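Putative peptidase (Bacteroides fragilis, PDB 5DYN) is a clostripain-family (C11) cysteine protease, present here as its N-terminal part, and probably takes part in activating the B. fragilis toxin. Local coordinates at residues 16-21 against 51-56. Numbering follows the deposited sequence.
Sequences RTVLVY and GNLLVY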
loop_
_atom_site.group_PDB
_atom_site.type_symbol
_atom_site.label_atom_id
_atom_site.label_comp_id
_atom_site.label_asym_id
_atom_site.label_seq_id
_atom_site.Cartn_x
_atom_site.Cartn_y
_atom_site.Cartn_z
ATOM N N ARG A 16 -7.206 -8.994 -19.042
ATOM C CA ARG A 16 -6.401 -8.578 -17.897
ATOM C C ARG A 16 -6.282 -9.691 -16.861
ATOM O O ARG A 16 -7.240 -10.418 -16.606
ATOM C CB ARG A 16 -6.991 -7.328 -17.244
ATOM C CG ARG A 16 -6.073 -6.706 -16.203
ATOM C CD ARG A 16 -6.838 -5.836 -15.226
ATOM N NE ARG A 16 -7.468 -4.686 -15.871
ATOM C CZ ARG A 16 -6.908 -3.484 -15.977
ATOM N NH1 ARG A 16 -5.695 -3.265 -15.484
ATOM N NH2 ARG A 16 -7.561 -2.498 -16.579
ATOM N N THR A 17 -5.099 -9.818 -16.266
ATOM C CA THR A 17 -4.874 -10.790 -15.199
ATOM C C THR A 17 -4.491 -10.092 -13.898
ATOM O O THR A 17 -3.562 -9.286 -13.865
ATOM C CB THR A 17 -3.770 -11.799 -15.572
ATOM O OG1 THR A 17 -4.183 -12.568 -16.709
ATOM C CG2 THR A 17 -3.489 -12.740 -14.406
ATOM N N VAL A 18 -5.216 -10.402 -12.828
ATOM C CA VAL A 18 -4.922 -9.827 -11.521
ATOM C C VAL A 18 -4.671 -10.923 -10.491
ATOM O O VAL A 18 -5.509 -11.799 -10.285
ATOM C CB VAL A 18 -6.068 -8.921 -11.027
ATOM C CG1 VAL A 18 -5.762 -8.387 -9.632
ATOM C CG2 VAL A 18 -6.306 -7.778 -12.004
ATOM N N LEU A 19 -3.506 -10.874 -9.854
ATOM C CA LEU A 19 -3.183 -11.803 -8.780
ATOM C C LEU A 19 -3.384 -11.133 -7.427
ATOM O O LEU A 19 -2.791 -10.089 -7.151
ATOM C CB LEU A 19 -1.743 -12.304 -8.913
ATOM C CG LEU A 19 -1.148 -13.075 -7.732
ATOM C CD1 LEU A 19 -1.939 -14.341 -7.447
ATOM C CD2 LEU A 19 0.312 -13.404 -7.993
ATOM N N VAL A 20 -4.231 -11.726 -6.591
ATOM C CA VAL A 20 -4.424 -11.227 -5.235
ATOM C C VAL A 20 -3.612 -12.075 -4.263
ATOM O O VAL A 20 -3.899 -13.256 -4.062
ATOM C CB VAL A 20 -5.907 -11.228 -4.827
ATOM C CG1 VAL A 20 -6.063 -10.740 -3.397
ATOM C CG2 VAL A 20 -6.712 -10.352 -5.774
ATOM N N TYR A 21 -2.587 -11.467 -3.674
ATOM C CA TYR A 21 -1.653 -12.180 -2.812
ATOM C C TYR A 21 -2.007 -11.976 -1.341
ATOM O O TYR A 21 -1.781 -10.903 -0.784
ATOM C CB TYR A 21 -0.219 -11.715 -3.085
ATOM C CG TYR A 21 0.847 -12.684 -2.624
ATOM C CD1 TYR A 21 1.247 -12.729 -1.294
ATOM C CD2 TYR A 21 1.456 -13.554 -3.518
ATOM C CE1 TYR A 21 2.217 -13.616 -0.868
ATOM C CE2 TYR A 21 2.430 -14.444 -3.102
ATOM C CZ TYR A 21 2.808 -14.468 -1.775
ATOM O OH TYR A 21 3.779 -15.347 -1.352
ATOM N N GLY A 51 -10.967 -11.613 -18.385
ATOM C CA GLY A 51 -10.441 -11.231 -17.086
ATOM C C GLY A 51 -10.089 -12.433 -16.229
ATOM O O GLY A 51 -10.911 -13.330 -16.035
ATOM N N ASN A 52 -8.863 -12.453 -15.717
ATOM C CA ASN A 52 -8.404 -13.547 -14.870
ATOM C C ASN A 52 -8.089 -13.091 -13.452
ATOM O O ASN A 52 -7.063 -12.449 -13.213
ATOM C CB ASN A 52 -7.165 -14.209 -15.474
ATOM C CG ASN A 52 -7.394 -14.696 -16.888
ATOM O OD1 ASN A 52 -8.014 -15.738 -17.104
ATOM N ND2 ASN A 52 -6.882 -13.951 -17.860
ATOM N N LEU A 53 -8.970 -13.420 -12.512
ATOM C CA LEU A 53 -8.709 -13.136 -11.107
ATOM C C LEU A 53 -8.119 -14.350 -10.412
ATOM O O LEU A 53 -8.824 -15.310 -10.099
ATOM C CB LEU A 53 -9.976 -12.699 -10.381
ATOM C CG LEU A 53 -9.775 -12.348 -8.903
ATOM C CD1 LEU A 53 -8.753 -11.226 -8.752
ATOM C CD2 LEU A 53 -11.090 -11.972 -8.240
ATOM N N LEU A 54 -6.818 -14.301 -10.173
ATOM C CA LEU A 54 -6.145 -15.369 -9.459
ATOM C C LEU A 54 -5.973 -14.971 -8.002
ATOM O O LEU A 54 -5.771 -13.800 -7.683
ATOM C CB LEU A 54 -4.797 -15.691 -10.107
ATOM C CG LEU A 54 -4.835 -16.710 -11.254
ATOM C CD1 LEU A 54 -5.775 -16.297 -12.376
ATOM C CD2 LEU A 54 -3.449 -16.933 -11.802
ATOM N N VAL A 55 -6.076 -15.950 -7.115
ATOM C CA VAL A 55 -6.000 -15.685 -5.690
ATOM C C VAL A 55 -5.030 -16.635 -5.016
ATOM O O VAL A 55 -5.204 -17.852 -5.060
ATOM C CB VAL A 55 -7.383 -15.815 -5.015
ATOM C CG1 VAL A 55 -7.233 -15.945 -3.510
ATOM C CG2 VAL A 55 -8.278 -14.638 -5.380
ATOM N N TYR A 56 -3.997 -16.076 -4.402
ATOM C CA TYR A 56 -3.137 -16.852 -3.526
ATOM C C TYR A 56 -3.555 -16.575 -2.085
ATOM O O TYR A 56 -3.514 -15.433 -1.628
ATOM C CB TYR A 56 -1.663 -16.509 -3.748
ATOM C CG TYR A 56 -0.736 -17.205 -2.781
ATOM C CD1 TYR A 56 -0.367 -18.529 -2.975
ATOM C CD2 TYR A 56 -0.241 -16.542 -1.665
ATOM C CE1 TYR A 56 0.477 -19.170 -2.089
ATOM C CE2 TYR A 56 0.598 -17.173 -0.775
ATOM C CZ TYR A 56 0.955 -18.489 -0.991
ATOM O OH TYR A 56 1.794 -19.124 -0.102
#
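In the beta-alpha-beta unit of this clostripain-family (clan CD) fragment, R16-Y21 and G51-Y56 run as adjacent parallel strands, their axes approaching to 4.6 Å, with T17 beside N52 and Y21 beside Y56. Backbone donors N52 N, V18 N, L54 N, V20 N and Y56 N reach R16 O, N52 O, V18 O, L54 O and V20 O respectively, each at 2.8 Å. In this register, paired residues point to the same face of the sheet. On the face of T17, L19 and Y21, the contact starts polar: N52 ND2 gives a bent hydrogen bond to T17 OG1 (3.2 Å, 136° at the hydrogen), the hydroxyl lying 30° out of the amide plane. T17 OG1 also bonds Y106 O, and N52 OD1 is held by R67. Next, L19 CD1 packs on L54 CB at 4.1 Å. At the C-terminal end both tyrosines carry CG anti to the backbone N, which sends the rings out alongside each other as an offset stack, centroids 4.6 Å apart and planes 30° from parallel. Y56 CD2 stands over the centre of the Y21 ring, with Y56 CE2 near Y21 CZ. Y21 OH is anchored on S89 O, Y56 OH on S89 OG and Q87 NE2. Toward its C-terminal end the other face is aliphatic; L53 CD1 leans across to V20 CG2 at 3.7 Å. R16, at the start of this face, makes a salt bridge to D26 and a hydrogen bond to S74 O of a neighbouring subunit, whose F73 packs on V18 and L53. Helix 29-43, the crossover between the strands, covers this face with M39 on V20, L53 and V55, while helix 92-105 covers the tyrosine face through A102, M95 and V98. Strands 110-116 and 64-70 flank the pair.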